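Side-chain contacts in isocitrate dehydrogenase [NAD] subunit 1, mitochondrial (Saccharomyces cerevisiae, PDB 3BLX), which forms, together with subunit 2, the allosteric octameric mitochondrial enzyme that oxidises isocitrate to 2-oxoglutarate with NAD in the citric acid cycle, and also binds mitochondrial mRNA leaders: residues 41-46 and 308-313; 48-53 and 71-76; 139-142 and 148-151; 192-197 and 234-239; 315-320 and 343-348. All blocks are in the same frame, centred on the assembly; numbering follows the deposited sequence.

Contact 1: residues 41-46 and 308-313; sequences EAENIP and ATRISK
At the edge of the Arg310 guanidinium, close to its plane, sits the carboxylate of Glu43; the two flat groups are turned 35° against each other. The salt bridge ties the turn that follows helix 27-42 to helix 306-320, in the isocitrate and isopropylmalate dehydrogenase fold. Asn44, with positive phi, closes helix 27-42 in a Schellman motif, and Glu43 stands just ahead of it. Arg310 grips side-on, using NE and NH2, but both nitrogens converge on a single oxygen: Arg310 NE to Glu43 OE1 is 2.6 Å, and Arg310 NH2 to Glu43 OE1 is also 2.6 Å. The NE bond arrives nearly along the C-O axis, whereas NH2 is met by the syn lone pair of OE1, on the side of the other carboxylate oxygen; both bonds are clearly bent, with N-H...O angles near 140°. A kink at chi3 of 48° in the arginine chain turns this edge toward the glutamate. NH2 also makes a weak hydrogen bond to Leu346 O, linking the pair to helix 335-347. A leucine in place of Arg310 would probably leave the buried Glu43 carboxylate without its countercharge and free to turn. Beside the salt bridge the contact is apolar: Ile311, which also packs on Ile39 and Phe40 of helix 27-42, reaches toward Ile45, and the two side chains meet tip to tip, Ile45 CD1 lying 4.0 Å from Ile311 CD1.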
# COMPACT_ATOMS: atom_id res chain seq x y z
N GLU E 41 16.94 -16.43 -34.08
CA GLU E 41 16.95 -15.62 -35.29
C GLU E 41 16.64 -16.47 -36.53
O GLU E 41 15.99 -16.00 -37.46
CB GLU E 41 18.30 -14.89 -35.47
CG GLU E 41 19.44 -15.78 -35.90
CD GLU E 41 20.70 -15.00 -36.28
OE1 GLU E 41 21.77 -15.64 -36.48
OE2 GLU E 41 20.63 -13.75 -36.38
N ALA E 42 17.09 -17.72 -36.52
CA ALA E 42 16.91 -18.61 -37.66
C ALA E 42 15.46 -18.97 -37.84
O ALA E 42 15.00 -19.22 -38.94
CB ALA E 42 17.72 -19.88 -37.46
N GLU E 43 14.74 -19.02 -36.73
CA GLU E 43 13.33 -19.39 -36.74
C GLU E 43 12.49 -18.11 -36.84
O GLU E 43 11.27 -18.14 -36.92
CB GLU E 43 13.02 -20.14 -35.46
CG GLU E 43 11.77 -20.97 -35.53
CD GLU E 43 11.93 -22.18 -36.42
OE1 GLU E 43 10.90 -22.78 -36.80
OE2 GLU E 43 13.08 -22.53 -36.74
N ASN E 44 13.19 -16.97 -36.84
CA ASN E 44 12.58 -15.65 -36.91
C ASN E 44 11.46 -15.44 -35.88
O ASN E 44 10.31 -15.12 -36.23
CB ASN E 44 12.11 -15.34 -38.33
CG ASN E 44 12.18 -13.86 -38.65
OD1 ASN E 44 13.16 -13.18 -38.36
ND2 ASN E 44 11.13 -13.36 -39.26
N ILE E 45 11.80 -15.62 -34.61
CA ILE E 45 10.86 -15.51 -33.50
C ILE E 45 10.78 -14.04 -33.08
O ILE E 45 11.79 -13.32 -33.12
CB ILE E 45 11.31 -16.42 -32.32
CG1 ILE E 45 11.21 -17.89 -32.72
CG2 ILE E 45 10.49 -16.19 -31.06
CD1 ILE E 45 11.63 -18.88 -31.66
N PRO E 46 9.56 -13.59 -32.69
CA PRO E 46 9.29 -12.19 -32.34
C PRO E 46 9.80 -11.85 -30.94
O PRO E 46 9.05 -11.42 -30.06
CB PRO E 46 7.76 -12.10 -32.37
CG PRO E 46 7.24 -13.46 -32.70
CD PRO E 46 8.36 -14.43 -32.55
N ALA E 308 7.93 -23.52 -29.95
CA ALA E 308 8.55 -24.34 -28.93
C ALA E 308 8.49 -25.80 -29.29
O ALA E 308 9.40 -26.56 -28.96
CB ALA E 308 7.89 -24.10 -27.58
N THR E 309 7.40 -26.22 -29.94
CA THR E 309 7.24 -27.62 -30.29
C THR E 309 8.27 -27.97 -31.37
O THR E 309 8.90 -29.03 -31.33
CB THR E 309 5.82 -27.93 -30.78
OG1 THR E 309 4.88 -27.43 -29.82
CG2 THR E 309 5.62 -29.42 -30.91
N ARG E 310 8.45 -27.05 -32.32
CA ARG E 310 9.39 -27.26 -33.40
C ARG E 310 10.82 -27.36 -32.90
O ARG E 310 11.53 -28.32 -33.21
CB ARG E 310 9.25 -26.14 -34.44
CG ARG E 310 7.96 -26.20 -35.24
CD ARG E 310 7.75 -24.92 -36.03
NE ARG E 310 8.95 -24.53 -36.78
CZ ARG E 310 9.30 -25.07 -37.94
NH1 ARG E 310 8.55 -26.03 -38.46
NH2 ARG E 310 10.39 -24.66 -38.56
N ILE E 311 11.24 -26.37 -32.11
CA ILE E 311 12.59 -26.34 -31.58
C ILE E 311 12.87 -27.56 -30.72
O ILE E 311 13.96 -28.11 -30.74
CB ILE E 311 12.84 -25.11 -30.74
CG1 ILE E 311 12.86 -23.88 -31.65
CG2 ILE E 311 14.14 -25.27 -29.97
CD1 ILE E 311 12.96 -22.58 -30.89
N SER E 312 11.85 -27.99 -29.99
CA SER E 312 11.99 -29.16 -29.14
C SER E 312 12.16 -30.45 -29.96
O SER E 312 12.96 -31.32 -29.61
CB SER E 312 10.80 -29.28 -28.20
OG SER E 312 11.01 -30.30 -27.22
N LYS E 313 11.40 -30.58 -31.04
CA LYS E 313 11.49 -31.76 -31.90
C LYS E 313 12.86 -31.79 -32.59
O LYS E 313 13.54 -32.82 -32.62
CB LYS E 313 10.37 -31.76 -32.93
CG LYS E 313 10.21 -33.06 -33.68
CD LYS E 313 9.06 -32.99 -34.68
CE LYS E 313 8.82 -34.33 -35.34
NZ LYS E 313 7.64 -34.29 -36.25

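Contact 2: residues 48-53 and 71-76; sequences DWETIN and KRNKIG
Glu50 and Arg72 cross at about a right angle, yet their flat ends lie almost in one plane, the carboxylate and guanidinium only 8° apart. The carboxylate therefore meets the guanidinium at its edge, and one nitrogen does the work: Arg72 NH2 lies 2.6 Å from Glu50 OE1 in a salt bridge with an N-H...O angle of 158°, the oxygen being approached almost end-on. Toward Asn73 the same carboxylate is turned quite differently. The two planes are 77° apart, and Asn73 ND2 comes from above the carboxylate to OE2, at 3.1 Å between Asn73 ND2 and Glu50 OE2; the glutamate oxygen nevertheless stays in the amide plane. Glu50 can serve both neighbours because its chain runs out straight from the strand, with CG anti to the backbone N and the rest extended, so that each oxygen faces a separate donor. Asn73 ND2 has a further and stronger partner in Thr21 OG1 on strand 17-25, which fixes the turn of the amide. Arg72 also packs on Tyr206 of a second copy of this subunit, so the salt bridge lies next to a subunit interface. The polar cluster joins strand 47-51 to the C-terminal end of helix 60-73, within a beta-alpha-beta crossover: the helix connects strand 47-51 to strand 75-80, and strand 17-25 lies between these two strands, parallel to both.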
# COMPACT_ATOMS: atom_id res chain seq x y z
N ASP E 48 12.88 -9.72 -28.90
CA ASP E 48 14.02 -8.82 -28.84
C ASP E 48 14.75 -9.00 -27.51
O ASP E 48 14.15 -8.87 -26.44
CB ASP E 48 13.57 -7.37 -28.99
CG ASP E 48 13.05 -7.04 -30.40
OD1 ASP E 48 13.39 -7.75 -31.37
OD2 ASP E 48 12.29 -6.04 -30.53
N TRP E 49 16.03 -9.32 -27.56
CA TRP E 49 16.78 -9.50 -26.33
C TRP E 49 17.22 -8.17 -25.76
O TRP E 49 17.68 -7.30 -26.48
CB TRP E 49 18.00 -10.36 -26.59
CG TRP E 49 17.69 -11.66 -27.27
CD1 TRP E 49 17.98 -11.99 -28.56
CD2 TRP E 49 17.06 -12.81 -26.69
NE1 TRP E 49 17.56 -13.26 -28.82
CE2 TRP E 49 17.00 -13.79 -27.69
CE3 TRP E 49 16.55 -13.10 -25.42
CZ2 TRP E 49 16.46 -15.05 -27.47
CZ3 TRP E 49 15.99 -14.34 -25.21
CH2 TRP E 49 15.95 -15.30 -26.22
N GLU E 50 17.05 -8.00 -24.45
CA GLU E 50 17.63 -6.86 -23.77
C GLU E 50 18.74 -7.46 -22.97
O GLU E 50 18.55 -7.90 -21.84
CB GLU E 50 16.62 -6.20 -22.87
CG GLU E 50 17.17 -4.98 -22.09
CD GLU E 50 16.08 -4.21 -21.28
OE1 GLU E 50 16.43 -3.56 -20.27
OE2 GLU E 50 14.88 -4.23 -21.64
N THR E 51 19.91 -7.53 -23.58
CA THR E 51 20.99 -8.30 -23.02
C THR E 51 21.76 -7.53 -21.93
O THR E 51 22.07 -6.37 -22.08
CB THR E 51 21.88 -8.93 -24.14
OG1 THR E 51 23.23 -9.01 -23.70
CG2 THR E 51 21.82 -8.12 -25.41
N ILE E 52 22.00 -8.19 -20.81
CA ILE E 52 22.63 -7.54 -19.66
C ILE E 52 24.01 -8.12 -19.41
O ILE E 52 24.16 -9.32 -19.17
CB ILE E 52 21.80 -7.70 -18.35
CG1 ILE E 52 20.35 -7.27 -18.53
CG2 ILE E 52 22.44 -6.89 -17.23
CD1 ILE E 52 20.20 -5.78 -18.84
N ASN E 53 25.01 -7.24 -19.44
CA ASN E 53 26.41 -7.61 -19.28
C ASN E 53 26.88 -7.46 -17.84
O ASN E 53 27.24 -6.38 -17.40
CB ASN E 53 27.29 -6.76 -20.19
CG ASN E 53 26.81 -6.76 -21.64
OD1 ASN E 53 26.98 -7.76 -22.35
ND2 ASN E 53 26.20 -5.64 -22.09
N LYS E 71 12.33 -6.25 -13.85
CA LYS E 71 11.18 -5.53 -13.39
C LYS E 71 10.37 -4.95 -14.55
O LYS E 71 9.13 -4.92 -14.51
CB LYS E 71 11.59 -4.45 -12.40
CG LYS E 71 11.71 -4.99 -10.99
CD LYS E 71 12.68 -4.21 -10.12
CE LYS E 71 11.99 -3.20 -9.22
NZ LYS E 71 12.97 -2.74 -8.21
N ARG E 72 11.09 -4.52 -15.59
CA ARG E 72 10.47 -3.98 -16.78
C ARG E 72 9.90 -5.06 -17.68
O ARG E 72 8.80 -4.95 -18.16
CB ARG E 72 11.47 -3.16 -17.57
CG ARG E 72 11.97 -1.92 -16.89
CD ARG E 72 12.63 -0.99 -17.88
NE ARG E 72 13.88 -1.56 -18.39
CZ ARG E 72 15.03 -1.49 -17.73
NH1 ARG E 72 15.08 -0.88 -16.56
NH2 ARG E 72 16.13 -2.02 -18.25
N ASN E 73 10.66 -6.12 -17.90
CA ASN E 73 10.27 -7.10 -18.91
C ASN E 73 9.46 -8.26 -18.36
O ASN E 73 8.65 -8.84 -19.07
CB ASN E 73 11.48 -7.61 -19.69
CG ASN E 73 12.32 -6.50 -20.27
OD1 ASN E 73 11.83 -5.40 -20.55
ND2 ASN E 73 13.58 -6.78 -20.47
N LYS E 74 9.69 -8.61 -17.09
CA LYS E 74 9.00 -9.71 -16.40
C LYS E 74 9.46 -11.12 -16.74
O LYS E 74 9.21 -12.04 -16.00
CB LYS E 74 7.46 -9.64 -16.59
CG LYS E 74 6.85 -8.25 -16.40
CD LYS E 74 7.13 -7.71 -15.05
CE LYS E 74 6.18 -6.58 -14.69
NZ LYS E 74 6.35 -5.45 -15.64
N ILE E 75 10.10 -11.29 -17.89
CA ILE E 75 10.57 -12.59 -18.35
C ILE E 75 12.06 -12.55 -18.64
O ILE E 75 12.57 -11.58 -19.22
CB ILE E 75 9.81 -13.02 -19.63
CG1 ILE E 75 8.33 -13.04 -19.34
CG2 ILE E 75 10.18 -14.44 -20.00
CD1 ILE E 75 7.95 -14.01 -18.21
N GLY E 76 12.77 -13.60 -18.27
CA GLY E 76 14.20 -13.62 -18.50
C GLY E 76 14.78 -14.97 -18.87
O GLY E 76 14.24 -16.01 -18.52

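Contact 3: residues 139-142 and 148-151; sequences LEHE and VESL
His141 and Glu149 face each other as an antiparallel hydrogen-bonded pair. Both backbone bonds are well formed, with His141 N to Glu149 O at 3.0 Å and Glu149 N to His141 O at 2.9 Å. On the same face their side chains run side by side: NE2, at the ring edge, points to Glu149 OE1, the ring and carboxylate planes lying 69° apart. With CG between the backbone N and the carbonyl carbon (chi1 71°), the imidazole is swung over the neighbouring strand. The place of OE1 is less certain, since Glu149 OE1 of another copy of this subunit lies very near. On the other face Ser150 OG bonds weakly to Glu140 OE1. Strands 140-142 and 147-155 form a beta hairpin, segments 140-142 and 148-151 running 158° apart; the latter also pairs antiparallel with a strand of a subunit 2 chain, extending the sheet across the interface. At the hairpin's base Leu139 CD2 packs 3.7 Å from Leu151 CD1, and both leucines touch Ile157 of subunit 2. Ser143 OG holds the His141 ring by its other nitrogen, ND1. A leucine at His141 would probably leave Ser143 OG without this partner and, less certainly, the Glu149 carboxylate too.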
# COMPACT_ATOMS: atom_id res chain seq x y z
N LEU E 139 20.51 -17.26 9.43
CA LEU E 139 21.48 -16.38 10.02
C LEU E 139 22.52 -17.36 10.52
O LEU E 139 22.17 -18.44 11.00
CB LEU E 139 20.89 -15.60 11.19
CG LEU E 139 21.97 -14.84 11.95
CD1 LEU E 139 22.16 -13.47 11.35
CD2 LEU E 139 21.62 -14.73 13.41
N GLU E 140 23.80 -17.02 10.38
CA GLU E 140 24.84 -17.86 10.95
C GLU E 140 25.77 -16.99 11.73
O GLU E 140 26.04 -15.85 11.31
CB GLU E 140 25.60 -18.60 9.87
CG GLU E 140 24.92 -19.87 9.36
CD GLU E 140 25.80 -20.65 8.38
OE1 GLU E 140 25.66 -21.90 8.29
OE2 GLU E 140 26.64 -20.01 7.71
N HIS E 141 26.23 -17.49 12.87
CA HIS E 141 27.14 -16.69 13.68
C HIS E 141 28.12 -17.56 14.43
O HIS E 141 27.81 -18.71 14.77
CB HIS E 141 26.38 -15.71 14.60
CG HIS E 141 25.65 -16.37 15.73
ND1 HIS E 141 25.98 -16.15 17.05
CD2 HIS E 141 24.61 -17.24 15.74
CE1 HIS E 141 25.18 -16.87 17.82
NE2 HIS E 141 24.35 -17.54 17.05
N GLU E 142 29.31 -17.01 14.63
CA GLU E 142 30.30 -17.58 15.53
C GLU E 142 30.45 -16.63 16.71
O GLU E 142 31.12 -15.60 16.62
CB GLU E 142 31.65 -17.75 14.81
CG GLU E 142 32.61 -18.72 15.53
CD GLU E 142 33.82 -19.11 14.67
OE1 GLU E 142 33.88 -18.69 13.50
OE2 GLU E 142 34.72 -19.84 15.17
N VAL E 148 29.95 -22.61 15.55
CA VAL E 148 29.08 -21.95 14.57
C VAL E 148 27.63 -22.37 14.73
O VAL E 148 27.32 -23.56 14.85
CB VAL E 148 29.52 -22.22 13.14
CG1 VAL E 148 28.47 -21.76 12.18
CG2 VAL E 148 30.84 -21.53 12.88
N GLU E 149 26.75 -21.37 14.76
CA GLU E 149 25.33 -21.61 15.01
C GLU E 149 24.47 -21.13 13.84
O GLU E 149 24.65 -20.02 13.35
CB GLU E 149 24.87 -20.94 16.31
CG GLU E 149 23.60 -21.56 16.88
CD GLU E 149 23.18 -20.91 18.18
OE1 GLU E 149 22.80 -19.73 18.11
OE2 GLU E 149 23.23 -21.57 19.27
N SER E 150 23.55 -21.98 13.39
CA SER E 150 22.66 -21.63 12.31
C SER E 150 21.24 -21.47 12.83
O SER E 150 20.76 -22.29 13.61
CB SER E 150 22.63 -22.74 11.25
OG SER E 150 23.91 -22.94 10.68
N LEU E 151 20.56 -20.41 12.37
CA LEU E 151 19.16 -20.17 12.72
C LEU E 151 18.33 -20.05 11.45
O LEU E 151 18.37 -19.04 10.76
CB LEU E 151 19.05 -18.89 13.53
CG LEU E 151 19.83 -18.86 14.83
CD1 LEU E 151 20.03 -17.45 15.27
CD2 LEU E 151 19.06 -19.63 15.87

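Contact 4: residues 192-197 and 234-239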
# COMPACT_ATOMS: atom_id res chain seq x y z
N GLY E 192 7.84 -31.27 9.82
CA GLY E 192 6.49 -31.74 10.08
C GLY E 192 5.47 -30.78 9.48
O GLY E 192 4.53 -31.19 8.79
N LEU E 193 5.66 -29.50 9.74
CA LEU E 193 4.85 -28.44 9.14
C LEU E 193 4.77 -28.57 7.62
O LEU E 193 3.70 -28.49 7.02
CB LEU E 193 5.45 -27.09 9.50
CG LEU E 193 4.70 -25.83 9.08
CD1 LEU E 193 3.39 -25.75 9.82
CD2 LEU E 193 5.53 -24.60 9.37
N PHE E 194 5.94 -28.75 7.02
CA PHE E 194 6.06 -28.92 5.58
C PHE E 194 5.25 -30.11 5.02
O PHE E 194 4.41 -29.93 4.13
CB PHE E 194 7.53 -29.07 5.19
CG PHE E 194 7.75 -28.96 3.71
CD1 PHE E 194 7.92 -27.71 3.10
CD2 PHE E 194 7.79 -30.11 2.92
CE1 PHE E 194 8.11 -27.61 1.73
CE2 PHE E 194 7.98 -30.01 1.54
CZ PHE E 194 8.13 -28.76 0.94
N ARG E 195 5.52 -31.32 5.51
CA ARG E 195 4.76 -32.52 5.15
C ARG E 195 3.27 -32.36 5.36
O ARG E 195 2.47 -32.77 4.51
CB ARG E 195 5.24 -33.71 5.98
CG ARG E 195 4.36 -34.95 5.83
CD ARG E 195 4.59 -35.91 6.99
NE ARG E 195 4.16 -35.32 8.26
CZ ARG E 195 4.70 -35.61 9.45
NH1 ARG E 195 5.69 -36.51 9.55
NH2 ARG E 195 4.25 -35.00 10.56
N ASN E 196 2.88 -31.78 6.49
CA ASN E 196 1.45 -31.61 6.79
C ASN E 196 0.76 -30.66 5.85
O ASN E 196 -0.27 -31.01 5.28
CB ASN E 196 1.24 -31.14 8.22
CG ASN E 196 1.59 -32.21 9.21
OD1 ASN E 196 1.66 -33.41 8.86
ND2 ASN E 196 1.84 -31.80 10.46
N ILE E 197 1.34 -29.47 5.68
CA ILE E 197 0.74 -28.49 4.80
C ILE E 197 0.58 -29.03 3.38
O ILE E 197 -0.45 -28.80 2.75
CB ILE E 197 1.51 -27.18 4.78
CG1 ILE E 197 1.37 -26.49 6.14
CG2 ILE E 197 1.00 -26.29 3.66
CD1 ILE E 197 2.34 -25.29 6.35
N VAL E 234 8.30 -32.25 -4.41
CA VAL E 234 8.34 -30.90 -3.82
C VAL E 234 9.19 -30.93 -2.56
O VAL E 234 8.92 -31.72 -1.67
CB VAL E 234 6.98 -30.44 -3.35
CG1 VAL E 234 6.95 -28.93 -3.33
CG2 VAL E 234 5.91 -30.98 -4.25
N THR E 235 10.20 -30.08 -2.47
CA THR E 235 11.09 -30.10 -1.32
C THR E 235 11.49 -28.71 -0.90
O THR E 235 11.45 -27.77 -1.69
CB THR E 235 12.37 -30.89 -1.62
OG1 THR E 235 13.21 -30.13 -2.48
CG2 THR E 235 12.05 -32.17 -2.33
N PRO E 236 11.88 -28.57 0.37
CA PRO E 236 12.49 -27.34 0.89
C PRO E 236 13.78 -27.05 0.13
O PRO E 236 14.30 -27.88 -0.60
CB PRO E 236 12.82 -27.71 2.34
CG PRO E 236 11.87 -28.81 2.67
CD PRO E 236 11.71 -29.59 1.41
N SER E 237 14.29 -25.84 0.31
CA SER E 237 15.56 -25.46 -0.27
C SER E 237 16.68 -26.51 -0.10
O SER E 237 17.37 -26.85 -1.06
CB SER E 237 16.00 -24.13 0.33
OG SER E 237 15.84 -24.14 1.75
N MET E 238 16.87 -27.00 1.13
CA MET E 238 18.07 -27.76 1.49
C MET E 238 18.22 -29.13 0.81
O MET E 238 19.33 -29.61 0.65
CB MET E 238 18.24 -27.88 3.01
CG MET E 238 16.96 -28.01 3.80
SD MET E 238 16.12 -26.42 4.16
CE MET E 238 14.72 -27.00 5.12
N TYR E 239 17.12 -29.74 0.40
CA TYR E 239 17.20 -31.08 -0.18
C TYR E 239 17.05 -31.08 -1.70
O TYR E 239 17.19 -32.11 -2.36
CB TYR E 239 16.13 -32.00 0.42
CG TYR E 239 15.98 -31.89 1.92
CD1 TYR E 239 17.10 -31.89 2.76
CD2 TYR E 239 14.72 -31.78 2.51
CE1 TYR E 239 16.98 -31.79 4.13
CE2 TYR E 239 14.58 -31.67 3.87
CZ TYR E 239 15.71 -31.67 4.69
OH TYR E 239 15.57 -31.55 6.05
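Phe194, on helix 190-205, packs its ring on the end of strand 232-235, a helix-on-strand contact in the alpha/beta core of the isocitrate and isopropylmalate dehydrogenase fold. Its principal interaction is CH-pi: Pro236 CD lies 3.9 Å from the centroid of the Phe194 ring, 22° off the normal, while Pro236 CG rides above the same face. Pro236 follows the strand, just ahead of helix 237-251, and its CD and CG methylenes lie over the aromatic face. CG of Phe194 is anti to its backbone nitrogen (chi1 -168°), which carries the ring away from the helix toward the strand. Apolar packing at the far end of the ring is looser, with Phe194 CZ 4.4 Å from Val234 CG1. Met154 of strand 147-155 also touches the phenylalanine. No hydrogen bond crosses between the two segments; within residues 234-239, Thr235 OG1 bonds to Pro236 O. The site lies close to the probable active centre: the side chain of Thr235 is about 4 Å from that of Arg129, a substrate-binding residue by similarity, and the side chain of Pro236 is about 8 Å from that of Lys183, likewise inferred to be critical for catalysis. At the ring's edge, in its plane, is a backbone oxygen, Val234 O, 3.8 Å from Phe194 CE2.

Contact 5: residues 315-320 and 343-348; sequences VHETIA and INKLST
Glu317 and Lys345 are brought together by their torsions: in the glutamate CG is anti to the backbone N (chi1 -159°) and the chain runs on extended, while the lysine bends at chi3, 80°, so that its amine turns toward the carboxylate. The pair bridges helix 306-320 and helix 335-347, two neighbouring helices near the C-terminal end of the isocitrate and isopropylmalate dehydrogenase fold. The side chains cross at a slant, and Lys345 NZ stands 3.2 Å from Glu317 OE2 in a salt bridge whose hydrogen bond is weak. The stronger partner of the amine is Glu321, just beyond residues 315-320, which forms a second salt bridge with NZ; NZ thus has two carboxylate partners, and its positive charge is probably stabilised by both. Lys345 CE also lies near the same oxygen, Glu317 OE2, and the middle of the chain passes over Thr318. That threonine has its hydroxyl committed within its own helix, to Ala314 O, and the lysine meets it through carbon atoms instead of a polar group. Deeper between the helices, Thr318 also touches Phe338 and Ile342 of helix 335-347, so this charged pair borders an apolar seam. Where lysine and threonine meet, Lys345 CD comes to 3.3 Å from Thr318 OG1.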
# COMPACT_ATOMS: atom_id res chain seq x y z
N VAL E 315 15.77 -30.63 -31.49
CA VAL E 315 16.89 -31.03 -30.66
C VAL E 315 16.77 -32.49 -30.24
O VAL E 315 17.78 -33.17 -30.13
CB VAL E 315 17.22 -30.08 -29.45
CG1 VAL E 315 16.60 -28.72 -29.62
CG2 VAL E 315 16.81 -30.70 -28.13
N HIS E 316 15.55 -32.97 -30.02
CA HIS E 316 15.37 -34.37 -29.66
C HIS E 316 15.79 -35.29 -30.80
O HIS E 316 16.38 -36.35 -30.58
CB HIS E 316 13.92 -34.64 -29.29
CG HIS E 316 13.52 -34.05 -27.98
ND1 HIS E 316 14.23 -34.25 -26.82
CD2 HIS E 316 12.48 -33.25 -27.64
CE1 HIS E 316 13.65 -33.61 -25.82
NE2 HIS E 316 12.59 -32.99 -26.29
N GLU E 317 15.49 -34.86 -32.03
CA GLU E 317 15.81 -35.59 -33.24
C GLU E 317 17.32 -35.57 -33.44
O GLU E 317 17.93 -36.61 -33.69
CB GLU E 317 15.12 -34.94 -34.43
CG GLU E 317 14.94 -35.82 -35.67
CD GLU E 317 14.02 -35.17 -36.70
OE1 GLU E 317 12.84 -34.89 -36.36
OE2 GLU E 317 14.47 -34.95 -37.84
N THR E 318 17.91 -34.39 -33.33
CA THR E 318 19.35 -34.27 -33.48
C THR E 318 20.14 -35.14 -32.50
O THR E 318 21.14 -35.74 -32.87
CB THR E 318 19.81 -32.83 -33.35
OG1 THR E 318 19.23 -32.04 -34.39
CG2 THR E 318 21.34 -32.74 -33.44
N ILE E 319 19.71 -35.22 -31.25
CA ILE E 319 20.46 -36.01 -30.28
C ILE E 319 20.12 -37.51 -30.41
O ILE E 319 20.93 -38.38 -30.06
CB ILE E 319 20.39 -35.48 -28.77
CG1 ILE E 319 19.38 -36.27 -27.94
CG2 ILE E 319 20.18 -33.98 -28.64
CD1 ILE E 319 20.03 -37.41 -27.21
N ALA E 320 18.93 -37.82 -30.94
CA ALA E 320 18.56 -39.22 -31.18
C ALA E 320 19.47 -39.93 -32.20
O ALA E 320 19.83 -41.10 -32.01
CB ALA E 320 17.11 -39.31 -31.61
N ILE E 343 19.41 -26.16 -36.42
CA ILE E 343 18.89 -25.17 -37.34
C ILE E 343 18.61 -25.79 -38.70
O ILE E 343 17.66 -25.40 -39.39
CB ILE E 343 19.89 -24.03 -37.51
CG1 ILE E 343 20.03 -23.27 -36.19
CG2 ILE E 343 19.44 -23.09 -38.63
CD1 ILE E 343 21.07 -22.17 -36.24
N ASN E 344 19.44 -26.76 -39.09
CA ASN E 344 19.29 -27.44 -40.37
C ASN E 344 18.01 -28.29 -40.45
O ASN E 344 17.32 -28.28 -41.47
CB ASN E 344 20.53 -28.29 -40.67
CG ASN E 344 20.44 -29.02 -42.01
OD1 ASN E 344 20.42 -28.37 -43.05
ND2 ASN E 344 20.39 -30.36 -41.98
N LYS E 345 17.68 -29.01 -39.39
CA LYS E 345 16.45 -29.80 -39.37
C LYS E 345 15.24 -28.90 -39.29
O LYS E 345 14.13 -29.31 -39.58
CB LYS E 345 16.40 -30.79 -38.19
CG LYS E 345 17.76 -31.31 -37.82
CD LYS E 345 17.67 -32.69 -37.20
CE LYS E 345 17.53 -33.75 -38.28
NZ LYS E 345 17.70 -35.10 -37.72
N LEU E 346 15.48 -27.66 -38.86
CA LEU E 346 14.43 -26.67 -38.69
C LEU E 346 13.94 -26.10 -40.02
O LEU E 346 12.74 -25.97 -40.23
CB LEU E 346 14.90 -25.56 -37.75
CG LEU E 346 14.23 -25.42 -36.38
CD1 LEU E 346 13.38 -26.61 -36.01
CD2 LEU E 346 15.27 -25.14 -35.32
N SER E 347 14.88 -25.74 -40.90
CA SER E 347 14.52 -25.22 -42.23
C SER E 347 13.75 -26.24 -43.07
O SER E 347 12.81 -25.89 -43.78
CB SER E 347 15.75 -24.75 -42.97
OG SER E 347 16.72 -25.78 -43.00
N THR E 348 14.15 -27.51 -42.99
CA THR E 348 13.47 -28.57 -43.72
C THR E 348 12.21 -29.05 -42.98
O THR E 348 11.48 -29.90 -43.49
CB THR E 348 14.38 -29.81 -43.98
OG1 THR E 348 14.19 -30.80 -42.96
CG2 THR E 348 15.86 -29.39 -44.03

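How the contacts relate
Along the chain, contacts 2, 3 and 4 fall between the two segments of contact 1, whereas contact 5 follows after them all. All distances here run between centres. Contacts 1 and 5 are neighbours, 11 Å apart; both use helix 306-320, and helix 335-347 touches the turn after helix 27-42, so the C-terminal helices and an early one form a single packed group. Contact 2, 19 Å from contact 1, lies on the strand after helix 27-42 and reaches the same mixed sheet as contact 4, 32 Å away. Contact 4 is 22 Å from contact 3, on the same side; the subunit-joining hairpin of contact 3 and the C-terminal helix group thus lie on opposite sides of the chain's centre.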